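Local structure of resiniferatoxin-binding, phosphotriesterase-related protein (Rhodobacter sphaeroides 2.4.1, 3K2G) at residues L148-I153 against E188-R193; R197-T202 against E227-R232; L216-L221 against A250-R255. The protein binds two zinc ions in a TIM barrel of the phosphotriesterase family and probably acts as a hydrolase of phosphoric esters. All blocks are in the same frame, centred on the assembly; numbering follows the deposited sequence.

Contact 1 of 3, residues L148-I153 against E188-R193; sequences LSADDI and EEKSLR
K190 reaches from one helix to the start of another and ends on the backbone of L148. Its NZ donates to L148 O at 2.8 Å, meeting the oxygen nearly along the C=O axis (161°). A second bond to A145 O, in the preceding loop, means that two carbonyls grip the ammonium. CG stands anti to the backbone N (chi1 -178°), and the extended chain then bends at chi3 (65°), turning CE in beside I153. On the way, the aliphatic part lies against A150, with K190 CG 3.6 Å from A150 N. A150 returns the contact with CB, 3.7 Å from K190 O; a methyl group is small enough to let A150 CA and K190 CA come within 5.2 Å. I153 crosses the lysine chain at about a right angle, its CD1 lying 3.9 Å from K190 CE and just as near S191 CA. Lysine suits this place because its methylenes pack as an apolar chain while its ammonium reaches carbonyls beyond.

The first turn that carries A150 and I153 is fixed by a capping box. S149, the N-cap, accepts from D152 N through OG at 3.0 Å, and D152 OD2 takes S149 N at 2.8 Å on its anti lone pair. S149 OG also donates to OD2, from above the carboxylate plane, tying the two side chains directly together. The negative charge of D152 probably favours this helix start as well.

Helix 150-162 thus begins against helix 186-202, its neighbour on the outside of the barrel. Behind the contact, S191 and L192 touch I178 of strand 175-178, and S191 also meets Y135 and M141 of a loop; L192 and R193 pack on L223 of helix 217-226.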
loop_
_atom_site.group_PDB
_atom_site.type_symbol
_atom_site.label_atom_id
_atom_site.label_comp_id
_atom_site.label_asym_id
_atom_site.label_seq_id
_atom_site.Cartn_x
_atom_site.Cartn_y
_atom_site.Cartn_z
ATOM N N LEU B 148 -11.562 4.724 46.608
ATOM C CA LEU B 148 -10.160 4.311 46.587
ATOM C C LEU B 148 -9.267 5.265 45.804
ATOM O O LEU B 148 -9.650 5.763 44.747
ATOM C CB LEU B 148 -10.035 2.918 45.973
ATOM C CG LEU B 148 -10.912 1.797 46.527
ATOM C CD1 LEU B 148 -10.656 0.519 45.730
ATOM C CD2 LEU B 148 -10.611 1.583 48.000
ATOM N N SER B 149 -8.069 5.514 46.326
ATOM C CA SER B 149 -7.112 6.384 45.650
ATOM C C SER B 149 -6.233 5.468 44.810
ATOM O O SER B 149 -6.343 4.245 44.902
ATOM C CB SER B 149 -6.236 7.123 46.662
ATOM O OG SER B 149 -5.354 6.226 47.320
ATOM N N ALA B 150 -5.361 6.049 43.995
ATOM C CA ALA B 150 -4.473 5.234 43.177
ATOM C C ALA B 150 -3.601 4.376 44.093
ATOM O O ALA B 150 -3.356 3.201 43.815
ATOM C CB ALA B 150 -3.604 6.121 42.289
ATOM N N ASP B 151 -3.148 4.955 45.200
ATOM C CA ASP B 151 -2.311 4.204 46.128
ATOM C C ASP B 151 -3.083 3.109 46.859
ATOM O O ASP B 151 -2.531 2.044 47.143
ATOM C CB ASP B 151 -1.635 5.146 47.132
ATOM C CG ASP B 151 -0.558 6.008 46.488
ATOM O OD1 ASP B 151 0.232 5.472 45.680
ATOM O OD2 ASP B 151 -0.493 7.216 46.796
ATOM N N ASP B 152 -4.356 3.356 47.157
ATOM C CA ASP B 152 -5.170 2.351 47.842
ATOM C C ASP B 152 -5.341 1.147 46.915
ATOM O O ASP B 152 -5.341 -0.001 47.357
ATOM C CB ASP B 152 -6.545 2.924 48.214
ATOM C CG ASP B 152 -6.451 4.107 49.163
ATOM O OD1 ASP B 152 -5.735 4.004 50.181
ATOM O OD2 ASP B 152 -7.103 5.139 48.894
ATOM N N ILE B 153 -5.482 1.420 45.624
ATOM C CA ILE B 153 -5.632 0.360 44.634
ATOM C C ILE B 153 -4.332 -0.431 44.563
ATOM O O ILE B 153 -4.343 -1.659 44.474
ATOM C CB ILE B 153 -5.972 0.944 43.247
ATOM C CG1 ILE B 153 -7.393 1.516 43.278
ATOM C CG2 ILE B 153 -5.844 -0.133 42.167
ATOM C CD1 ILE B 153 -7.806 2.242 42.023
ATOM N N GLU B 188 -10.383 5.313 35.201
ATOM C CA GLU B 188 -9.558 4.294 34.570
ATOM C C GLU B 188 -8.086 4.684 34.666
ATOM O O GLU B 188 -7.218 3.822 34.826
ATOM C CB GLU B 188 -9.990 4.110 33.112
ATOM C CG GLU B 188 -11.480 3.810 32.987
ATOM C CD GLU B 188 -11.960 3.728 31.558
ATOM O OE1 GLU B 188 -11.428 4.464 30.704
ATOM O OE2 GLU B 188 -12.887 2.937 31.293
ATOM N N GLU B 189 -7.813 5.984 34.583
ATOM C CA GLU B 189 -6.447 6.492 34.681
ATOM C C GLU B 189 -5.917 6.246 36.089
ATOM O O GLU B 189 -4.764 5.846 36.267
ATOM C CB GLU B 189 -6.401 7.993 34.382
ATOM C CG GLU B 189 -4.985 8.550 34.323
ATOM C CD GLU B 189 -4.940 10.039 34.019
ATOM O OE1 GLU B 189 -5.489 10.456 32.978
ATOM O OE2 GLU B 189 -4.346 10.792 34.819
ATOM N N LYS B 190 -6.765 6.501 37.084
ATOM C CA LYS B 190 -6.398 6.290 38.482
ATOM C C LYS B 190 -6.132 4.807 38.683
ATOM O O LYS B 190 -5.175 4.414 39.349
ATOM C CB LYS B 190 -7.535 6.723 39.409
ATOM C CG LYS B 190 -7.213 6.581 40.896
ATOM C CD LYS B 190 -8.446 6.821 41.756
ATOM C CE LYS B 190 -9.502 5.755 41.507
ATOM N NZ LYS B 190 -10.776 6.040 42.215
ATOM N N SER B 191 -7.001 3.986 38.105
ATOM C CA SER B 191 -6.869 2.544 38.199
ATOM C C SER B 191 -5.524 2.100 37.627
ATOM O O SER B 191 -4.798 1.327 38.254
ATOM C CB SER B 191 -8.005 1.871 37.424
ATOM O OG SER B 191 -7.798 0.475 37.320
ATOM N N LEU B 192 -5.199 2.594 36.437
ATOM C CA LEU B 192 -3.947 2.240 35.776
ATOM C C LEU B 192 -2.721 2.727 36.541
ATOM O O LEU B 192 -1.703 2.039 36.583
ATOM C CB LEU B 192 -3.918 2.797 34.350
ATOM C CG LEU B 192 -2.679 2.408 33.529
ATOM C CD1 LEU B 192 -2.566 0.892 33.461
ATOM C CD2 LEU B 192 -2.767 3.001 32.133
ATOM N N ARG B 193 -2.812 3.915 37.133
ATOM C CA ARG B 193 -1.700 4.459 37.905
ATOM C C ARG B 193 -1.451 3.587 39.133
ATOM O O ARG B 193 -0.304 3.303 39.480
ATOM C CB ARG B 193 -1.991 5.901 38.335
ATOM C CG ARG B 193 -1.982 6.909 37.191
ATOM C CD ARG B 193 -2.132 8.336 37.705
ATOM N NE ARG B 193 -2.062 9.335 36.638
ATOM C CZ ARG B 193 -0.971 9.605 35.926
ATOM N NH1 ARG B 193 0.160 8.956 36.158
ATOM N NH2 ARG B 193 -1.010 10.526 34.975
#

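Contact 2 of 3, residues R197-T202 against E227-R232; sequences RAQVRT and EGADLR
R197, in the last turns of helix 186-202, meets E227 at the start of the loop that follows helix 217-226. Its extended chain sends NE to E227 OE1 at 2.9 Å, an almost straight bond (166°) lying in the guanidinium plane, while R197 NH2 adds a weak bond to E227 OE2. The two planes are turned 50° apart, and NE meets OE1 from above the carboxylate plane. Each charge has a further partner: R197 NH1 pairs with D151, and E227 OE2 with R193.

Two residues on, Q199 holds the loop through its amide. CG stands anti to the backbone N (chi1 -163°) and a bend at chi2 turns CD toward the loop; OE1 accepts from D230 N at 3.0 Å, the donor lying above the carbonyl plane. NE2 donates to L204 O and to a water bonded to D230 OD2; glutamine serves well here because one group both accepts and donates.

V200 follows with CG2 against the turn, 3.2 Å from G228 O and 4.4 Å from A229 CB.

G228 ends helix 217-226 in a Schellman motif, with positive phi, which favours glycine, and two bonds back into the last turn. D230 OD1 then accepts from R232 N at 3.0 Å in an Asx turn. These motifs lead into strand 234-236, forming one of the alpha-to-beta loops of the TIM barrel, away from the zinc site.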
loop_
_atom_site.group_PDB
_atom_site.type_symbol
_atom_site.label_atom_id
_atom_site.label_comp_id
_atom_site.label_asym_id
_atom_site.label_seq_id
_atom_site.Cartn_x
_atom_site.Cartn_y
_atom_site.Cartn_z
ATOM N N ARG B 197 1.937 1.414 39.926
ATOM C CA ARG B 197 2.656 1.552 41.183
ATOM C C ARG B 197 2.780 0.176 41.812
ATOM O O ARG B 197 3.783 -0.141 42.450
ATOM C CB ARG B 197 1.931 2.528 42.115
ATOM C CG ARG B 197 1.950 3.949 41.571
ATOM C CD ARG B 197 1.228 4.952 42.461
ATOM N NE ARG B 197 1.080 6.237 41.778
ATOM C CZ ARG B 197 0.356 7.254 42.236
ATOM N NH1 ARG B 197 -0.291 7.144 43.388
ATOM N NH2 ARG B 197 0.264 8.379 41.533
ATOM N N ALA B 198 1.763 -0.656 41.615
ATOM C CA ALA B 198 1.792 -2.008 42.157
ATOM C C ALA B 198 2.829 -2.813 41.390
ATOM O O ALA B 198 3.440 -3.733 41.936
ATOM C CB ALA B 198 0.418 -2.665 42.034
ATOM N N GLN B 199 3.032 -2.466 40.122
ATOM C CA GLN B 199 4.010 -3.177 39.308
ATOM C C GLN B 199 5.401 -2.909 39.882
ATOM O O GLN B 199 6.227 -3.818 39.992
ATOM C CB GLN B 199 3.927 -2.707 37.853
ATOM C CG GLN B 199 4.588 -3.632 36.830
ATOM C CD GLN B 199 6.104 -3.640 36.921
ATOM O OE1 GLN B 199 6.738 -2.584 36.948
ATOM N NE2 GLN B 199 6.695 -4.838 36.951
ATOM N N VAL B 200 5.657 -1.660 40.256
ATOM C CA VAL B 200 6.953 -1.294 40.825
ATOM C C VAL B 200 7.154 -1.966 42.184
ATOM O O VAL B 200 8.216 -2.529 42.463
ATOM C CB VAL B 200 7.074 0.242 41.006
ATOM C CG1 VAL B 200 8.402 0.592 41.683
ATOM C CG2 VAL B 200 6.982 0.935 39.651
ATOM N N ARG B 201 6.127 -1.918 43.025
ATOM C CA ARG B 201 6.219 -2.505 44.359
ATOM C C ARG B 201 6.305 -4.034 44.409
ATOM O O ARG B 201 7.114 -4.576 45.161
ATOM C CB ARG B 201 5.051 -2.005 45.218
ATOM C CG ARG B 201 5.073 -0.493 45.435
ATOM C CD ARG B 201 3.743 0.046 45.957
ATOM N NE ARG B 201 3.376 -0.495 47.266
ATOM C CZ ARG B 201 2.220 -0.247 47.875
ATOM N NH1 ARG B 201 1.318 0.533 47.292
ATOM N NH2 ARG B 201 1.961 -0.783 49.062
ATOM N N THR B 202 5.509 -4.729 43.597
ATOM C CA THR B 202 5.517 -6.194 43.601
ATOM C C THR B 202 6.485 -6.834 42.600
ATOM O O THR B 202 6.911 -7.975 42.782
ATOM C CB THR B 202 4.105 -6.765 43.315
ATOM O OG1 THR B 202 3.708 -6.424 41.979
ATOM C CG2 THR B 202 3.098 -6.200 44.296
ATOM N N GLU B 227 5.103 6.407 35.900
ATOM C CA GLU B 227 4.816 5.889 37.227
ATOM C C GLU B 227 5.975 5.003 37.657
ATOM O O GLU B 227 5.943 4.399 38.726
ATOM C CB GLU B 227 3.513 5.084 37.245
ATOM C CG GLU B 227 2.242 5.918 37.284
ATOM C CD GLU B 227 2.145 6.822 38.510
ATOM O OE1 GLU B 227 2.809 6.538 39.530
ATOM O OE2 GLU B 227 1.386 7.810 38.455
ATOM N N GLY B 228 6.995 4.927 36.805
ATOM C CA GLY B 228 8.168 4.125 37.114
ATOM C C GLY B 228 8.041 2.637 36.857
ATOM O O GLY B 228 8.906 1.857 37.263
ATOM N N ALA B 229 6.974 2.224 36.182
ATOM C CA ALA B 229 6.783 0.807 35.900
ATOM C C ALA B 229 7.664 0.331 34.744
ATOM O O ALA B 229 8.136 1.128 33.932
ATOM C CB ALA B 229 5.326 0.523 35.613
ATOM N N ASP B 230 7.860 -0.983 34.680
ATOM C CA ASP B 230 8.705 -1.635 33.685
ATOM C C ASP B 230 7.985 -1.961 32.368
ATOM O O ASP B 230 7.258 -2.949 32.282
ATOM C CB ASP B 230 9.250 -2.928 34.297
ATOM C CG ASP B 230 10.481 -3.445 33.584
ATOM O OD1 ASP B 230 10.693 -3.086 32.405
ATOM O OD2 ASP B 230 11.228 -4.227 34.210
ATOM N N LEU B 231 8.204 -1.151 31.337
ATOM C CA LEU B 231 7.553 -1.393 30.051
ATOM C C LEU B 231 7.897 -2.768 29.487
ATOM O O LEU B 231 7.102 -3.365 28.772
ATOM C CB LEU B 231 7.950 -0.316 29.038
ATOM C CG LEU B 231 7.632 1.139 29.400
ATOM C CD1 LEU B 231 7.986 2.041 28.229
ATOM C CD2 LEU B 231 6.153 1.279 29.746
ATOM N N ARG B 232 9.080 -3.268 29.825
ATOM C CA ARG B 232 9.554 -4.565 29.343
ATOM C C ARG B 232 8.704 -5.744 29.838
ATOM O O ARG B 232 8.769 -6.842 29.285
ATOM C CB ARG B 232 11.012 -4.761 29.768
ATOM C CG ARG B 232 11.831 -5.600 28.810
ATOM C CD ARG B 232 12.184 -4.823 27.554
ATOM N NE ARG B 232 12.537 -5.732 26.470
ATOM C CZ ARG B 232 12.811 -5.345 25.231
ATOM N NH1 ARG B 232 12.781 -4.056 24.915
ATOM N NH2 ARG B 232 13.095 -6.252 24.305
HETATM O O HOH W 1 9.916 -4.889 37.023
#

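Contact 3 of 3, residues L216-L221 against A250-R255; sequences LAHRVL and ATLAQR
H218, T251, L252 and R255 form a buried contact between two neighbouring, nearly parallel helices on the outside of the barrel. The axes of 217-221 and 250-255 approach to 10.6 Å at an angle of 16°.

The H218 ring lies at the centre of the contact, held by both nitrogens. NE2 donates to T251 OG1 at 2.9 Å in the ring plane, and the hydroxyl's own proton is within hydrogen-bonding reach of V247 O and Y248 O, one turn back. The R255 chain bends at chi3 (73°), which places NE; its NH1 donates to H218 ND1 at 3.2 Å, also in the ring plane, with ring and guanidinium nearly coplanar. A donor at one nitrogen and an acceptor at the other are consistent with a neutral imidazole. The same R255 NH1 reaches H218 O on a lone pair, while R255 NH2 bridges to D222 and E225, so arginine serves several acceptors at once.

An apolar group lies over one face of each flat group. L252 CD2 stands 3.5 Å from the centroid of the H218 ring and only 4° off its normal, a CH-pi contact; both leucine methyls press on the small A217 side chain, CD1 3.4 Å from A217 CB, closer than usual van der Waals contact. L221 CB sits 3.6 Å above the plane of the R255 guanidinium, over its centre.

Beneath the helices lie barrel strands: A217, L221 and L252 touch L236 of strand 234-236, and L252 also meets L259 of strand 258-261. T251 packs on Y295 of the second subunit, and R255 on Q254 of that subunit.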
loop_
_atom_site.group_PDB
_atom_site.type_symbol
_atom_site.label_atom_id
_atom_site.label_comp_id
_atom_site.label_asym_id
_atom_site.label_seq_id
_atom_site.Cartn_x
_atom_site.Cartn_y
_atom_site.Cartn_z
ATOM N N LEU B 216 -4.749 4.230 21.650
ATOM C CA LEU B 216 -4.356 4.836 22.925
ATOM C C LEU B 216 -3.145 4.180 23.594
ATOM O O LEU B 216 -2.744 4.583 24.688
ATOM C CB LEU B 216 -5.539 4.795 23.905
ATOM C CG LEU B 216 -6.818 5.553 23.531
ATOM C CD1 LEU B 216 -7.902 5.290 24.572
ATOM C CD2 LEU B 216 -6.524 7.039 23.443
ATOM N N ALA B 217 -2.564 3.180 22.940
ATOM C CA ALA B 217 -1.425 2.449 23.499
ATOM C C ALA B 217 -0.224 3.293 23.933
ATOM O O ALA B 217 0.336 3.063 25.008
ATOM C CB ALA B 217 -0.973 1.370 22.521
ATOM N N HIS B 218 0.186 4.258 23.113
ATOM C CA HIS B 218 1.328 5.083 23.486
ATOM C C HIS B 218 1.019 5.943 24.711
ATOM O O HIS B 218 1.895 6.182 25.539
ATOM C CB HIS B 218 1.785 5.950 22.307
ATOM C CG HIS B 218 2.687 5.233 21.346
ATOM N ND1 HIS B 218 3.959 4.824 21.682
ATOM C CD2 HIS B 218 2.489 4.825 20.069
ATOM C CE1 HIS B 218 4.505 4.196 20.657
ATOM N NE2 HIS B 218 3.632 4.181 19.665
ATOM N N ARG B 219 -0.224 6.402 24.837
ATOM C CA ARG B 219 -0.600 7.202 26.000
ATOM C C ARG B 219 -0.584 6.296 27.235
ATOM O O ARG B 219 -0.224 6.727 28.335
ATOM C CB ARG B 219 -1.997 7.808 25.821
ATOM C CG ARG B 219 -2.489 8.550 27.062
ATOM C CD ARG B 219 -3.893 9.123 26.902
ATOM N NE ARG B 219 -4.359 9.738 28.145
ATOM C CZ ARG B 219 -5.586 10.216 28.337
ATOM N NH1 ARG B 219 -6.486 10.154 27.363
ATOM N NH2 ARG B 219 -5.915 10.753 29.507
ATOM N N VAL B 220 -0.983 5.040 27.042
ATOM C CA VAL B 220 -1.000 4.059 28.126
ATOM C C VAL B 220 0.423 3.816 28.605
ATOM O O VAL B 220 0.686 3.846 29.805
ATOM C CB VAL B 220 -1.608 2.690 27.676
ATOM C CG1 VAL B 220 -1.166 1.574 28.623
ATOM C CG2 VAL B 220 -3.129 2.767 27.667
ATOM N N LEU B 221 1.339 3.578 27.667
ATOM C CA LEU B 221 2.734 3.334 28.029
ATOM C C LEU B 221 3.377 4.571 28.649
ATOM O O LEU B 221 4.231 4.455 29.532
ATOM C CB LEU B 221 3.544 2.877 26.812
ATOM C CG LEU B 221 3.179 1.498 26.246
ATOM C CD1 LEU B 221 4.162 1.122 25.134
ATOM C CD2 LEU B 221 3.209 0.444 27.357
ATOM N N ALA B 250 4.705 -1.480 15.673
ATOM C CA ALA B 250 6.154 -1.610 15.789
ATOM C C ALA B 250 6.749 -0.629 16.795
ATOM O O ALA B 250 7.649 -0.984 17.557
ATOM C CB ALA B 250 6.817 -1.422 14.410
ATOM N N THR B 251 6.247 0.602 16.810
ATOM C CA THR B 251 6.780 1.594 17.733
ATOM C C THR B 251 6.465 1.251 19.184
ATOM O O THR B 251 7.203 1.631 20.098
ATOM C CB THR B 251 6.267 3.006 17.396
ATOM O OG1 THR B 251 4.839 3.000 17.324
ATOM C CG2 THR B 251 6.854 3.467 16.065
ATOM N N LEU B 252 5.366 0.527 19.392
ATOM C CA LEU B 252 4.981 0.100 20.729
ATOM C C LEU B 252 5.923 -1.013 21.138
ATOM O O LEU B 252 6.386 -1.054 22.278
ATOM C CB LEU B 252 3.545 -0.424 20.733
ATOM C CG LEU B 252 2.486 0.661 20.542
ATOM C CD1 LEU B 252 1.141 0.006 20.222
ATOM C CD2 LEU B 252 2.403 1.516 21.803
ATOM N N ALA B 253 6.215 -1.910 20.199
ATOM C CA ALA B 253 7.113 -3.020 20.472
ATOM C C ALA B 253 8.503 -2.483 20.803
ATOM O O ALA B 253 9.159 -2.971 21.723
ATOM C CB ALA B 253 7.183 -3.953 19.266
ATOM N N GLN B 254 8.931 -1.471 20.047
ATOM C CA GLN B 254 10.238 -0.857 20.232
ATOM C C GLN B 254 10.383 -0.259 21.637
ATOM O O GLN B 254 11.473 -0.276 22.216
ATOM C CB GLN B 254 10.464 0.229 19.178
ATOM C CG GLN B 254 11.807 0.941 19.314
ATOM C CD GLN B 254 12.982 0.001 19.132
ATOM O OE1 GLN B 254 13.139 -0.601 18.077
ATOM N NE2 GLN B 254 13.812 -0.128 20.162
ATOM N N ARG B 255 9.292 0.270 22.182
ATOM C CA ARG B 255 9.347 0.834 23.524
ATOM C C ARG B 255 9.571 -0.286 24.533
ATOM O O ARG B 255 9.970 -0.032 25.666
ATOM C CB ARG B 255 8.067 1.615 23.852
ATOM C CG ARG B 255 7.939 2.910 23.062
ATOM C CD ARG B 255 6.717 3.730 23.470
ATOM N NE ARG B 255 6.878 4.375 24.773
ATOM C CZ ARG B 255 5.995 5.217 25.305
ATOM N NH1 ARG B 255 4.883 5.522 24.652
ATOM N NH2 ARG B 255 6.226 5.763 26.491
#

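The three contacts follow one another round the outside of the barrel, tying helices 150-162, 186-202, 217-226 and 246-255 in sequence around strands 175-178, 206-208, 234-236 and 258-261. Contacts 1 and 2 share helix 186-202, with centres about 13 Å apart, and two salt bridges join them. The centre of contact 3 lies about 16 Å from that of contact 2 and about 21 Å from that of contact 1; L231 packs on L221 and R255, while E189 and R219 make a long, weak ion pair. Along the chain contact 1 closes before the others open, whereas contacts 2 and 3 interleave. They link successive beta-alpha units in the shell surrounding the strands of the zinc-binding barrel.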